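Local coordinates for protein putative acetyltransferase (Clostridium difficile, PDB 3DSB) that probably acts as an acyltransferase of the GNAT family, moving an acyl group, as its relatives do from acetyl-coenzyme A, to an acceptor not yet identified, at residues 22-25 / 26-29; 92-95 / 96-99. All coordinates share one frame; numbering follows the deposited sequence.

Contact 1 of 2, residues 22-25 / 26-29; sequences KFNY and NLAK
Asn26 folds back over the preceding turn of its helix: its backbone N donates to Lys22 O at 2.9 Å, and its amide carbon CG rests 3.3 Å from that same Lys22 O. With CG beside the backbone N (chi1 -70°), the amide stays close to the helix; ND2 lies alongside CG of Lys22, while OD1 comes in plane to the edge of the Tyr25 ring, 3.8 Å from CD2. Ring and amide planes stand 69° apart. A short polar side chain suits this spot, since ND2 also makes a weak hydrogen bond to Tyr91 OH. Leu27 follows, its N bonded to Phe23 O at 2.8 Å. Its side chain points the same way as that of Asn24, with Leu27 CD2 4.2 Å from Asn24 OD1. The buried Asn24 amide is well satisfied: ND2 donates to Ile20 O and Gln69 OE1, and OD1 accepts from Trp79 NE1 of the second subunit. Ala28 N donates to Asn24 O at 3.0 Å, and its CB sits 3.5 Å from that oxygen; the small methyl fits where Trp79 of the second subunit packs against the helix. Lys29 N to Tyr25 O, 3.1 Å, is the next bond of the helical series, and the lysine chain leads away, carrying its charged ammonium out to solvent. Phe23, Asn24, Leu27 and Ala28 are buried, whereas Lys22 and Lys29 are exposed. Around helix 17-32, Phe23 meets strand 65-77 at Val66 and Gln69, Leu27 lies on Ser89 and Tyr91 of strand 82-92, and Tyr25 leans on Met38 and Leu41 of helix 38-50.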
ATOM      1  N   LYS A  22     -16.872  14.386   5.839  1.00 14.32           N
ATOM      2  CA  LYS A  22     -16.980  14.917   7.186  1.00 14.28           C
ATOM      3  C   LYS A  22     -16.375  13.931   8.211  1.00 13.01           C
ATOM      4  O   LYS A  22     -15.657  14.329   9.126  1.00 14.00           O
ATOM      5  CB  LYS A  22     -18.460  15.212   7.509  1.00 15.73           C
ATOM      6  CG  LYS A  22     -18.749  15.559   8.953  1.00 18.22           C
ATOM      7  CD  LYS A  22     -20.239  15.788   9.160  1.00 18.90           C
ATOM      8  CE  LYS A  22     -20.983  14.469   9.134  1.00 23.27           C
ATOM      9  NZ  LYS A  22     -22.394  14.688   9.614  1.00 26.28           N
ATOM     10  N   PHE A  23     -16.669  12.639   8.053  1.00 12.04           N
ATOM     11  CA  PHE A  23     -16.147  11.648   8.990  1.00 12.14           C
ATOM     12  C   PHE A  23     -14.615  11.630   8.971  1.00 11.92           C
ATOM     13  O   PHE A  23     -13.949  11.512  10.019  1.00 12.94           O
ATOM     14  CB  PHE A  23     -16.625  10.247   8.618  1.00 12.84           C
ATOM     15  CG  PHE A  23     -18.051   9.933   9.007  1.00 13.07           C
ATOM     16  CD1 PHE A  23     -18.841  10.839   9.698  1.00 13.56           C
ATOM     17  CD2 PHE A  23     -18.563   8.672   8.698  1.00 13.76           C
ATOM     18  CE1 PHE A  23     -20.165  10.497  10.084  1.00 15.25           C
ATOM     19  CE2 PHE A  23     -19.886   8.328   9.043  1.00 17.15           C
ATOM     20  CZ  PHE A  23     -20.663   9.238   9.738  1.00 15.34           C
ATOM     21  N   ASN A  24     -14.037  11.774   7.777  1.00 11.71           N
ATOM     22  CA  ASN A  24     -12.582  11.759   7.691  1.00 12.33           C
ATOM     23  C   ASN A  24     -11.930  13.004   8.279  1.00 11.92           C
ATOM     24  O   ASN A  24     -10.884  12.892   8.950  1.00 12.10           O
ATOM     25  CB  ASN A  24     -12.162  11.507   6.252  1.00 11.63           C
ATOM     26  CG  ASN A  24     -12.095  10.033   5.967  1.00 12.29           C
ATOM     27  OD1 ASN A  24     -11.090   9.377   6.301  1.00 12.02           O
ATOM     28  ND2 ASN A  24     -13.186   9.475   5.443  1.00 13.24           N
ATOM     29  N   TYR A  25     -12.568  14.159   8.071  1.00 12.70           N
ATOM     30  CA  TYR A  25     -12.139  15.394   8.713  1.00 14.59           C
ATOM     31  C   TYR A  25     -12.173  15.168  10.223  1.00 14.45           C
ATOM     32  O   TYR A  25     -11.179  15.481  10.945  1.00 16.72           O
ATOM     33  CB  TYR A  25     -13.024  16.575   8.313  1.00 15.83           C
ATOM     34  CG  TYR A  25     -12.608  17.854   8.977  1.00 18.53           C
ATOM     35  CD1 TYR A  25     -11.671  18.690   8.371  1.00 17.40           C
ATOM     36  CD2 TYR A  25     -13.120  18.210  10.205  1.00 19.77           C
ATOM     37  CE1 TYR A  25     -11.263  19.858   8.973  1.00 19.04           C
ATOM     38  CE2 TYR A  25     -12.708  19.383  10.835  1.00 21.62           C
ATOM     39  CZ  TYR A  25     -11.782  20.198  10.215  1.00 19.98           C
ATOM     40  OH  TYR A  25     -11.366  21.377  10.825  1.00 24.69           O
ATOM     41  N   ASN A  26     -13.291  14.628  10.733  1.00 14.17           N
ATOM     42  CA  ASN A  26     -13.368  14.444  12.191  1.00 15.27           C
ATOM     43  C   ASN A  26     -12.334  13.460  12.705  1.00 14.13           C
ATOM     44  O   ASN A  26     -11.763  13.640  13.786  1.00 16.65           O
ATOM     45  CB  ASN A  26     -14.753  13.932  12.585  1.00 15.52           C
ATOM     46  CG  ASN A  26     -15.852  14.970  12.407  1.00 18.25           C
ATOM     47  OD1 ASN A  26     -15.584  16.140  12.198  1.00 21.28           O
ATOM     48  ND2 ASN A  26     -17.112  14.531  12.507  1.00 20.40           N
ATOM     49  N   LEU A  27     -12.115  12.379  11.956  1.00 13.42           N
ATOM     50  CA  LEU A  27     -11.150  11.362  12.339  1.00 13.53           C
ATOM     51  C   LEU A  27      -9.741  11.930  12.491  1.00 15.19           C
ATOM     52  O   LEU A  27      -9.034  11.661  13.464  1.00 17.85           O
ATOM     53  CB  LEU A  27     -11.119  10.264  11.279  1.00 13.84           C
ATOM     54  CG  LEU A  27     -10.106   9.128  11.397  1.00 14.56           C
ATOM     55  CD1 LEU A  27     -10.248   8.339  12.727  1.00 16.28           C
ATOM     56  CD2 LEU A  27     -10.124   8.160  10.185  1.00 13.84           C
ATOM     57  N   ALA A  28      -9.327  12.690  11.502  1.00 16.19           N
ATOM     58  CA  ALA A  28      -7.944  13.157  11.439  1.00 17.39           C
ATOM     59  C   ALA A  28      -7.743  14.121  12.578  1.00 19.59           C
ATOM     60  O   ALA A  28      -6.660  14.113  13.248  1.00 21.21           O
ATOM     61  CB  ALA A  28      -7.698  13.816  10.098  1.00 16.87           C
ATOM     62  N   LYS A  29      -8.770  14.924  12.872  1.00 20.18           N
ATOM     63  CA  LYS A  29      -8.620  15.816  14.033  1.00 23.55           C
ATOM     64  C   LYS A  29      -8.528  15.009  15.322  1.00 24.04           C
ATOM     65  O   LYS A  29      -7.615  15.224  16.151  1.00 25.37           O
ATOM     66  CB  LYS A  29      -9.744  16.832  14.106  1.00 22.95           C
ATOM     67  CG  LYS A  29      -9.620  17.773  15.326  1.00 26.08           C
ATOM     68  CD  LYS A  29      -8.405  18.715  15.247  1.00 28.69           C
ATOM     69  CE  LYS A  29      -8.312  19.640  16.492  1.00 26.56           C
ATOM     70  NZ  LYS A  29      -6.948  20.251  16.795  1.00 28.67           N
TER

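Contact 2 of 2, residues 92-95 / 96-99; sequences VDKE and YRRK. With SO4 (sulfate ion), chain C.
Arg97 grips the carbonyl oxygen of Val92 side-on with two nitrogens, NE at 2.8 Å and NH2 at 3.1 Å from Val92 O. That oxygen lies in the guanidinium plane, and the chain, extended from CG to NE, gives the reach needed to span the turn. NH2 also forms a salt bridge with Glu30, so the group is fixed in rotation from two partners. Residues 93-96 form a type I beta turn: Tyr96 N donates to Asp93 O at 2.9 Å, from above the carbonyl plane. Asp93 OD1 uses its anti lone pair to accept from Glu95 N at 2.9 Å, an Asx turn for which a short carboxylate is well fitted. Farther on, Arg98 N points almost straight at sulfate O3, 2.8 Å away, and two waters bridge Lys94 O to the Arg98 guanidinium, one of them weakly. Lys94 CG sits 3.5 Å from Arg97 CZ, over the centre of one guanidinium face, its methylenes running beside the arginine. The Val92 and Arg97 side chains pass in opposite directions, CG1 3.8 Å from CG, and Asp93 OD1 lies at the Tyr96 ring edge, 3.9 Å from CD2. Arg97 probably opens the Q/R-x-x-G-x-G/A pyrophosphate-binding loop of GNAT enzymes at the start of helix 101-115, Phe102 departing from the last position. The sulfate, probably from the crystallisation liquor, is bound by Arg98 N and Phe102 N, consistent with its occupying the coenzyme A pyrophosphate site.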
ATOM      1  N   VAL A  92     -16.479   6.232  13.638  1.00 12.37           N
ATOM      2  CA  VAL A  92     -17.853   6.030  14.089  1.00 12.44           C
ATOM      3  C   VAL A  92     -18.361   7.385  14.589  1.00 13.63           C
ATOM      4  O   VAL A  92     -17.727   8.009  15.455  1.00 13.95           O
ATOM      5  CB  VAL A  92     -17.928   4.989  15.247  1.00 14.03           C
ATOM      6  CG1 VAL A  92     -19.425   4.796  15.718  1.00 14.33           C
ATOM      7  CG2 VAL A  92     -17.329   3.660  14.842  1.00 13.92           C
ATOM      8  N   ASP A  93     -19.492   7.834  14.056  1.00 14.11           N
ATOM      9  CA  ASP A  93     -20.162   9.054  14.527  1.00 15.05           C
ATOM     10  C   ASP A  93     -20.338   8.999  16.044  1.00 15.48           C
ATOM     11  O   ASP A  93     -20.717   7.958  16.598  1.00 15.98           O
ATOM     12  CB  ASP A  93     -21.527   9.092  13.806  1.00 15.72           C
ATOM     13  CG  ASP A  93     -22.392  10.280  14.157  1.00 20.58           C
ATOM     14  OD1 ASP A  93     -22.556  10.644  15.347  1.00 22.48           O
ATOM     15  OD2 ASP A  93     -22.963  10.806  13.182  1.00 26.55           O
ATOM     16  N   LYS A  94     -20.029  10.113  16.707  1.00 16.95           N
ATOM     17  CA  LYS A  94     -20.036  10.114  18.174  1.00 18.19           C
ATOM     18  C   LYS A  94     -21.350   9.691  18.809  1.00 18.55           C
ATOM     19  O   LYS A  94     -21.332   9.169  19.939  1.00 19.77           O
ATOM     20  CB  LYS A  94     -19.636  11.483  18.733  1.00 18.90           C
ATOM     21  CG  LYS A  94     -18.153  11.773  18.585  1.00 21.33           C
ATOM     22  CD  LYS A  94     -17.786  13.112  19.219  1.00 26.20           C
ATOM     23  CE  LYS A  94     -16.295  13.396  19.150  1.00 28.38           C
ATOM     24  NZ  LYS A  94     -15.994  14.810  19.570  1.00 32.17           N
ATOM     25  N   GLU A  95     -22.462   9.935  18.124  1.00 18.11           N
ATOM     26  CA  GLU A  95     -23.784   9.602  18.693  1.00 19.46           C
ATOM     27  C   GLU A  95     -24.074   8.093  18.617  1.00 18.88           C
ATOM     28  O   GLU A  95     -25.129   7.630  19.120  1.00 18.94           O
ATOM     29  CB  GLU A  95     -24.857  10.333  17.919  1.00 21.85           C
ATOM     30  CG  GLU A  95     -24.833  11.854  18.037  1.00 26.92           C
ATOM     31  CD  GLU A  95     -26.016  12.467  17.301  1.00 33.66           C
ATOM     32  OE1 GLU A  95     -27.164  12.254  17.749  1.00 39.34           O
ATOM     33  OE2 GLU A  95     -25.809  13.146  16.275  1.00 38.47           O
ATOM     34  N   TYR A  96     -23.156   7.330  17.995  1.00 16.97           N
ATOM     35  CA  TYR A  96     -23.367   5.904  17.781  1.00 16.81           C
ATOM     36  C   TYR A  96     -22.248   5.041  18.363  1.00 16.57           C
ATOM     37  O   TYR A  96     -22.153   3.864  18.062  1.00 17.77           O
ATOM     38  CB  TYR A  96     -23.595   5.613  16.276  1.00 16.46           C
ATOM     39  CG  TYR A  96     -24.887   6.233  15.802  1.00 17.16           C
ATOM     40  CD1 TYR A  96     -26.073   5.502  15.830  1.00 17.81           C
ATOM     41  CD2 TYR A  96     -24.937   7.572  15.385  1.00 17.52           C
ATOM     42  CE1 TYR A  96     -27.260   6.074  15.404  1.00 18.92           C
ATOM     43  CE2 TYR A  96     -26.127   8.162  14.970  1.00 19.36           C
ATOM     44  CZ  TYR A  96     -27.299   7.389  15.014  1.00 19.72           C
ATOM     45  OH  TYR A  96     -28.513   7.922  14.636  1.00 21.79           O
ATOM     46  N   ARG A  97     -21.416   5.639  19.213  1.00 16.55           N
ATOM     47  CA  ARG A  97     -20.283   4.935  19.813  1.00 16.90           C
ATOM     48  C   ARG A  97     -20.697   4.089  21.024  1.00 17.48           C
ATOM     49  O   ARG A  97     -21.801   4.242  21.551  1.00 17.70           O
ATOM     50  CB  ARG A  97     -19.209   5.930  20.202  1.00 17.29           C
ATOM     51  CG  ARG A  97     -18.507   6.462  18.975  1.00 16.16           C
ATOM     52  CD  ARG A  97     -17.451   7.492  19.342  1.00 17.47           C
ATOM     53  NE  ARG A  97     -16.957   8.163  18.149  1.00 16.45           N
ATOM     54  CZ  ARG A  97     -15.953   9.040  18.149  1.00 15.18           C
ATOM     55  NH1 ARG A  97     -15.308   9.341  19.294  1.00 19.03           N
ATOM     56  NH2 ARG A  97     -15.579   9.596  17.004  1.00 19.62           N
ATOM     57  N   ARG A  98     -19.804   3.184  21.435  1.00 17.46           N
ATOM     58  CA  ARG A  98     -20.025   2.279  22.576  1.00 18.66           C
ATOM     59  C   ARG A  98     -21.147   1.273  22.296  1.00 17.82           C
ATOM     60  O   ARG A  98     -21.796   0.754  23.245  1.00 18.70           O
ATOM     61  CB  ARG A  98     -20.224   3.082  23.894  1.00 18.81           C
ATOM     62  CG  ARG A  98     -18.992   3.955  24.269  1.00 21.34           C
ATOM     63  CD  ARG A  98     -19.283   4.906  25.457  1.00 22.80           C
ATOM     64  NE  ARG A  98     -20.475   5.739  25.229  1.00 28.80           N
ATOM     65  CZ  ARG A  98     -20.533   6.833  24.458  1.00 30.15           C
ATOM     66  NH1 ARG A  98     -19.458   7.296  23.797  1.00 30.43           N
ATOM     67  NH2 ARG A  98     -21.683   7.485  24.356  1.00 32.43           N
ATOM     68  N   LYS A  99     -21.343   0.961  21.001  1.00 16.74           N
ATOM     69  CA  LYS A  99     -22.350   0.008  20.569  1.00 17.03           C
ATOM     70  C   LYS A  99     -21.762  -1.120  19.714  1.00 16.66           C
ATOM     71  O   LYS A  99     -22.495  -1.910  19.125  1.00 18.09           O
ATOM     72  CB  LYS A  99     -23.469   0.721  19.795  1.00 17.23           C
ATOM     73  CG  LYS A  99     -24.271   1.758  20.615  1.00 17.82           C
ATOM     74  CD  LYS A  99     -25.191   1.098  21.657  1.00 21.11           C
ATOM     75  CE  LYS A  99     -26.059   2.188  22.287  1.00 23.94           C
ATOM     76  NZ  LYS A  99     -26.948   1.611  23.315  1.00 26.76           N
TER
HETATM   77  S   SO4 C   2     -16.860   2.086  19.047  0.90 21.71           S
HETATM   78  O1  SO4 C   2     -17.748   1.692  17.965  0.90 19.75           O
HETATM   79  O2  SO4 C   2     -15.683   2.748  18.414  0.90 22.43           O
HETATM   80  O3  SO4 C   2     -17.439   3.036  19.986  0.90 20.91           O
HETATM   81  O4  SO4 C   2     -16.326   0.890  19.691  0.90 23.36           O
HETATM   82  O   HOH W   1     -23.006   8.426  22.004  1.00 31.45           O
HETATM   83  O   HOH W   2     -19.515   9.571  21.977  1.00 35.19           O

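Contact 1 lies within helix 17-32 and contact 2 in the loop leaving strand 82-92, their centres about 14 Å apart. They meet where Phe23 CZ of contact 1 approaches Asp93 CB of contact 2 at 4.2 Å. Just ahead of contact 2, the Tyr91 ring meets the Phe23 ring, planes at about 40°, and the salt bridge from Glu30, the residue after Lys29, to Arg97 ties helix 17-32 to the loop. The helix lies against one side of this loop, whose backbone meets a sulfate that probably marks the coenzyme site. At its other end contact 1 nears small-molecule binding: the Ala28 side chain is about 7 Å from a bound trimethyl glycine.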